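Local atomic coordinates of NAD-dependent formate dehydrogenase gamma subunit (PDB entry 6VW7), a protein that carries a [2Fe-2S] cluster on a thioredoxin-like domain and probably takes part in passing electrons between formate and NAD within a cytosolic formate dehydrogenase. Residues H36-Q39 with D40-Y44; L100-H103 with A104-L108. All coordinates share one frame; numbering follows the deposited sequence.

Contact 1: H36-Q39 with D40-Y44; sequences HEIQ and DTQGY
Thr-41 grips the carbonyl of Glu-37 twice. Its hydroxyl OG1 donates to Glu-37 O over 2.8 Å, while its backbone N reaches the same oxygen from the opposite face of the carbonyl plane. The hydroxyl can do so because chi1 of 59° sets OG1 between the backbone N and the carbonyl carbon, within reach of the preceding turn. OG1 is also an acceptor: the amide NE2 of Gln-42 binds it at 3.0 Å, and the other end of that amide, OE1, is held by the backbone N of Asp-13. On the outer side of the turn a water bridges two carboxylates, donating to Glu-37 OE1 at 2.7 Å and to Asp-40 OD2 at 2.9 Å, which probably eases the repulsion between two acidic groups that do not touch.

The backbone ladder closes with Gly-43 N on Gln-39 O, at 2.9 Å and from above the carbonyl plane. Here helix 31-42 ends; Gly-43 has a positive phi of 100°, a backbone shape that glycine adopts readily.

The methyl CG2 of Thr-41 meets Glu-37 OE2 at 3.6 Å, and CG2 of Ile-38 lies 3.6 Å from Tyr-44 O. Branched Ile-38 suits the buried side, where it packs on Ile-17 of helix 14-24, whereas the long amide of Gln-39 leaves the turn to bond backbone atoms of His-73 and Arg-75. With a hydroxyl, an amide and a water all engaged, this last turn is tied by side chains as well as by its backbone.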
loop_
_atom_site.group_PDB
_atom_site.type_symbol
_atom_site.label_atom_id
_atom_site.label_comp_id
_atom_site.label_asym_id
_atom_site.label_seq_id
_atom_site.Cartn_x
_atom_site.Cartn_y
_atom_site.Cartn_z
ATOM N N HIS A 36 6.647 -9.581 -16.924
ATOM C CA HIS A 36 5.634 -8.526 -16.970
ATOM C C HIS A 36 5.404 -8.017 -18.396
ATOM O O HIS A 36 4.259 -7.823 -18.824
ATOM C CB HIS A 36 6.043 -7.364 -16.066
ATOM C CG HIS A 36 5.744 -7.597 -14.613
ATOM N ND1 HIS A 36 4.480 -7.901 -14.152
ATOM C CD2 HIS A 36 6.547 -7.569 -13.521
ATOM C CE1 HIS A 36 4.514 -8.034 -12.837
ATOM N NE2 HIS A 36 5.758 -7.851 -12.431
ATOM N N GLU A 37 6.479 -7.749 -19.134
ATOM C CA GLU A 37 6.298 -7.182 -20.475
ATOM C C GLU A 37 5.642 -8.184 -21.425
ATOM O O GLU A 37 4.800 -7.803 -22.245
ATOM C CB GLU A 37 7.636 -6.708 -21.048
ATOM C CG GLU A 37 7.532 -6.017 -22.430
ATOM C CD GLU A 37 6.801 -4.670 -22.402
ATOM O OE1 GLU A 37 6.406 -4.210 -21.302
ATOM O OE2 GLU A 37 6.623 -4.071 -23.493
ATOM N N ILE A 38 6.012 -9.464 -21.328
ATOM C CA ILE A 38 5.346 -10.504 -22.113
ATOM C C ILE A 38 3.861 -10.570 -21.765
ATOM O O ILE A 38 2.999 -10.513 -22.645
ATOM C CB ILE A 38 6.026 -11.872 -21.901
ATOM C CG1 ILE A 38 7.488 -11.830 -22.357
ATOM C CG2 ILE A 38 5.265 -12.946 -22.678
ATOM C CD1 ILE A 38 8.283 -13.127 -22.060
ATOM N N GLN A 39 3.539 -10.685 -20.472
ATOM C CA GLN A 39 2.137 -10.736 -20.061
ATOM C C GLN A 39 1.392 -9.454 -20.435
ATOM O O GLN A 39 0.222 -9.505 -20.833
ATOM C CB GLN A 39 2.028 -11.003 -18.550
ATOM C CG GLN A 39 0.585 -11.087 -18.037
ATOM C CD GLN A 39 0.435 -11.993 -16.833
ATOM O OE1 GLN A 39 0.873 -13.147 -16.851
ATOM N NE2 GLN A 39 -0.193 -11.479 -15.774
ATOM N N ASP A 40 2.040 -8.292 -20.276
ATOM C CA ASP A 40 1.372 -7.028 -20.586
ATOM C C ASP A 40 1.028 -6.926 -22.065
ATOM O O ASP A 40 -0.018 -6.379 -22.427
ATOM C CB ASP A 40 2.239 -5.837 -20.161
ATOM C CG ASP A 40 2.314 -5.674 -18.633
ATOM O OD1 ASP A 40 1.591 -6.405 -17.921
ATOM O OD2 ASP A 40 3.105 -4.831 -18.151
ATOM N N THR A 41 1.896 -7.438 -22.939
ATOM C CA THR A 41 1.676 -7.283 -24.371
ATOM C C THR A 41 0.941 -8.463 -25.005
ATOM O O THR A 41 0.168 -8.258 -25.946
ATOM C CB THR A 41 3.010 -7.047 -25.096
ATOM O OG1 THR A 41 3.900 -8.150 -24.875
ATOM C CG2 THR A 41 3.677 -5.757 -24.601
ATOM N N GLN A 42 1.146 -9.685 -24.516
ATOM C CA GLN A 42 0.548 -10.867 -25.126
ATOM C C GLN A 42 -0.650 -11.405 -24.359
ATOM O O GLN A 42 -1.412 -12.201 -24.915
ATOM C CB GLN A 42 1.593 -11.983 -25.247
ATOM C CG GLN A 42 2.946 -11.488 -25.725
ATOM C CD GLN A 42 2.871 -10.929 -27.127
ATOM O OE1 GLN A 42 2.326 -11.573 -28.015
ATOM N NE2 GLN A 42 3.417 -9.730 -27.335
ATOM N N GLY A 43 -0.817 -11.013 -23.096
ATOM C CA GLY A 43 -1.905 -11.460 -22.264
ATOM C C GLY A 43 -1.543 -12.569 -21.298
ATOM O O GLY A 43 -2.261 -12.768 -20.319
ATOM N N TYR A 44 -0.435 -13.267 -21.532
ATOM C CA TYR A 44 -0.014 -14.400 -20.715
ATOM C C TYR A 44 1.428 -14.712 -21.079
ATOM O O TYR A 44 1.983 -14.138 -22.015
ATOM C CB TYR A 44 -0.914 -15.628 -20.938
ATOM C CG TYR A 44 -0.893 -16.167 -22.362
ATOM C CD1 TYR A 44 -1.492 -15.465 -23.407
ATOM C CD2 TYR A 44 -0.270 -17.374 -22.662
ATOM C CE1 TYR A 44 -1.466 -15.952 -24.723
ATOM C CE2 TYR A 44 -0.248 -17.873 -23.970
ATOM C CZ TYR A 44 -0.850 -17.155 -24.994
ATOM O OH TYR A 44 -0.823 -17.635 -26.287
HETATM O O HOH W 1 5.865 -4.276 -18.647
#

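Contact 2: L100-H103 with A104-L108; sequences LAEH and AQRAL
Ala-104 N donates to Leu-100 O at 2.8 Å on the tightly packed side of the helix, where the small Ala-104 methyl bears on Phe-153 of helix 150-160 and Leu-108 packs on the same ring. At the border of this side Ala-107 sets its methyl over one face of the His-103 imidazole, a CH-pi contact with CB 4.2 Å from the ring centroid. CG of His-103 is anti to the backbone N (chi1 171°), which carries the imidazole beside its own carbonyl and against Ala-150. NE2 is hydrogen-bonded to OD1 of Asp-154, which would help hold the ring's rotation.

Helix 97-108 belongs to the thioredoxin-like ferredoxin fold and also packs on strand 121-126 of the mixed sheet: Leu-108 reaches Val-121 and Leu-123, and Gln-105 touches Leu-123. The extended side chain of Gln-105 reaches back one turn, NE2 giving a nearly straight bond (171°) to Ala-101 O at 2.9 Å. It arrives above the carbonyl plane, on the face opposite the Gln-105 backbone N, so this oxygen accepts twice.

The exposed side is looser. Arg-106, bent at chi3, lays one face of its guanidinium over Glu-102 O and His-103 CA, with NH2 3.6 Å from that CA. Its NH2 stands near the imidazole's plane at the ring edge, the two flat groups 67° apart. Glu-102 OE2 stays 4.3 Å from Arg-106 NH1, opposite charges that probably attract, though too far apart for a salt bridge.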
loop_
_atom_site.group_PDB
_atom_site.type_symbol
_atom_site.label_atom_id
_atom_site.label_comp_id
_atom_site.label_asym_id
_atom_site.label_seq_id
_atom_site.Cartn_x
_atom_site.Cartn_y
_atom_site.Cartn_z
ATOM N N LEU A 100 -20.201 -10.359 -1.235
ATOM C CA LEU A 100 -19.970 -9.920 -2.605
ATOM C C LEU A 100 -19.324 -11.024 -3.431
ATOM O O LEU A 100 -19.690 -11.231 -4.595
ATOM C CB LEU A 100 -19.101 -8.662 -2.615
ATOM C CG LEU A 100 -18.656 -8.163 -3.997
ATOM C CD1 LEU A 100 -19.842 -7.716 -4.855
ATOM C CD2 LEU A 100 -17.635 -7.039 -3.858
ATOM N N ALA A 101 -18.363 -11.747 -2.839
ATOM C CA ALA A 101 -17.709 -12.849 -3.546
ATOM C C ALA A 101 -18.688 -13.983 -3.838
ATOM O O ALA A 101 -18.619 -14.614 -4.900
ATOM C CB ALA A 101 -16.522 -13.361 -2.736
ATOM N N GLU A 102 -19.595 -14.270 -2.904
ATOM C CA GLU A 102 -20.609 -15.284 -3.163
ATOM C C GLU A 102 -21.538 -14.838 -4.278
ATOM O O GLU A 102 -21.885 -15.627 -5.164
ATOM C CB GLU A 102 -21.418 -15.566 -1.899
ATOM C CG GLU A 102 -20.631 -16.140 -0.749
ATOM C CD GLU A 102 -21.347 -15.949 0.579
ATOM O OE1 GLU A 102 -20.704 -16.115 1.642
ATOM O OE2 GLU A 102 -22.554 -15.616 0.556
ATOM N N HIS A 103 -21.957 -13.570 -4.249
ATOM C CA HIS A 103 -22.836 -13.066 -5.297
ATOM C C HIS A 103 -22.149 -13.085 -6.652
ATOM O O HIS A 103 -22.756 -13.464 -7.660
ATOM C CB HIS A 103 -23.308 -11.649 -4.982
ATOM C CG HIS A 103 -24.034 -11.012 -6.123
ATOM N ND1 HIS A 103 -25.306 -11.393 -6.493
ATOM C CD2 HIS A 103 -23.654 -10.060 -7.008
ATOM C CE1 HIS A 103 -25.689 -10.688 -7.544
ATOM N NE2 HIS A 103 -24.705 -9.872 -7.877
ATOM N N ALA A 104 -20.884 -12.658 -6.698
ATOM C CA ALA A 104 -20.178 -12.584 -7.970
ATOM C C ALA A 104 -20.142 -13.940 -8.659
ATOM O O ALA A 104 -20.324 -14.027 -9.878
ATOM C CB ALA A 104 -18.762 -12.053 -7.753
ATOM N N GLN A 105 -19.945 -15.010 -7.891
ATOM C CA GLN A 105 -19.899 -16.344 -8.480
ATOM C C GLN A 105 -21.276 -16.782 -8.967
ATOM O O GLN A 105 -21.393 -17.413 -10.023
ATOM C CB GLN A 105 -19.338 -17.331 -7.462
ATOM C CG GLN A 105 -17.858 -17.117 -7.188
ATOM C CD GLN A 105 -17.367 -17.877 -5.972
ATOM O OE1 GLN A 105 -16.948 -19.029 -6.068
ATOM N NE2 GLN A 105 -17.416 -17.227 -4.815
ATOM N N ARG A 106 -22.335 -16.438 -8.226
ATOM C CA ARG A 106 -23.683 -16.745 -8.702
ATOM C C ARG A 106 -24.025 -15.943 -9.953
ATOM O O ARG A 106 -24.583 -16.487 -10.910
ATOM C CB ARG A 106 -24.710 -16.508 -7.589
ATOM C CG ARG A 106 -24.602 -17.503 -6.432
ATOM C CD ARG A 106 -25.720 -17.354 -5.392
ATOM N NE ARG A 106 -25.957 -15.968 -4.992
ATOM C CZ ARG A 106 -25.548 -15.448 -3.836
ATOM N NH1 ARG A 106 -24.893 -16.204 -2.963
ATOM N NH2 ARG A 106 -25.800 -14.177 -3.546
ATOM N N ALA A 107 -23.704 -14.648 -9.964
ATOM C CA ALA A 107 -24.067 -13.810 -11.100
ATOM C C ALA A 107 -23.270 -14.186 -12.344
ATOM O O ALA A 107 -23.791 -14.133 -13.465
ATOM C CB ALA A 107 -23.860 -12.337 -10.752
ATOM N N LEU A 108 -22.008 -14.570 -12.169
ATOM C CA LEU A 108 -21.164 -14.964 -13.290
ATOM C C LEU A 108 -21.230 -16.454 -13.608
ATOM O O LEU A 108 -20.839 -16.853 -14.705
ATOM C CB LEU A 108 -19.714 -14.562 -13.011
ATOM C CG LEU A 108 -19.523 -13.053 -12.855
ATOM C CD1 LEU A 108 -18.133 -12.742 -12.326
ATOM C CD2 LEU A 108 -19.783 -12.331 -14.177
#

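Contacts 1 and 2 are successive single-helix contacts on opposite sides of the chain's centre, their centres 28 Å apart and their nearest atoms about 18 Å apart, so they share no touching residue. Contact 1 closes helix 31-42 in the helical N-terminal part, far from the cluster, and there His-36 packs on Gly-266 of the beta subunit. Contact 2 lies in the part of the chain that holds the [2Fe-2S] cluster: the side chain of Leu-100 is about 9 Å from the cluster and about 7 Å from the side chains of its ligands Cys-87 and Cys-92. Contact 2 is thus the one near the redox centre, without touching it.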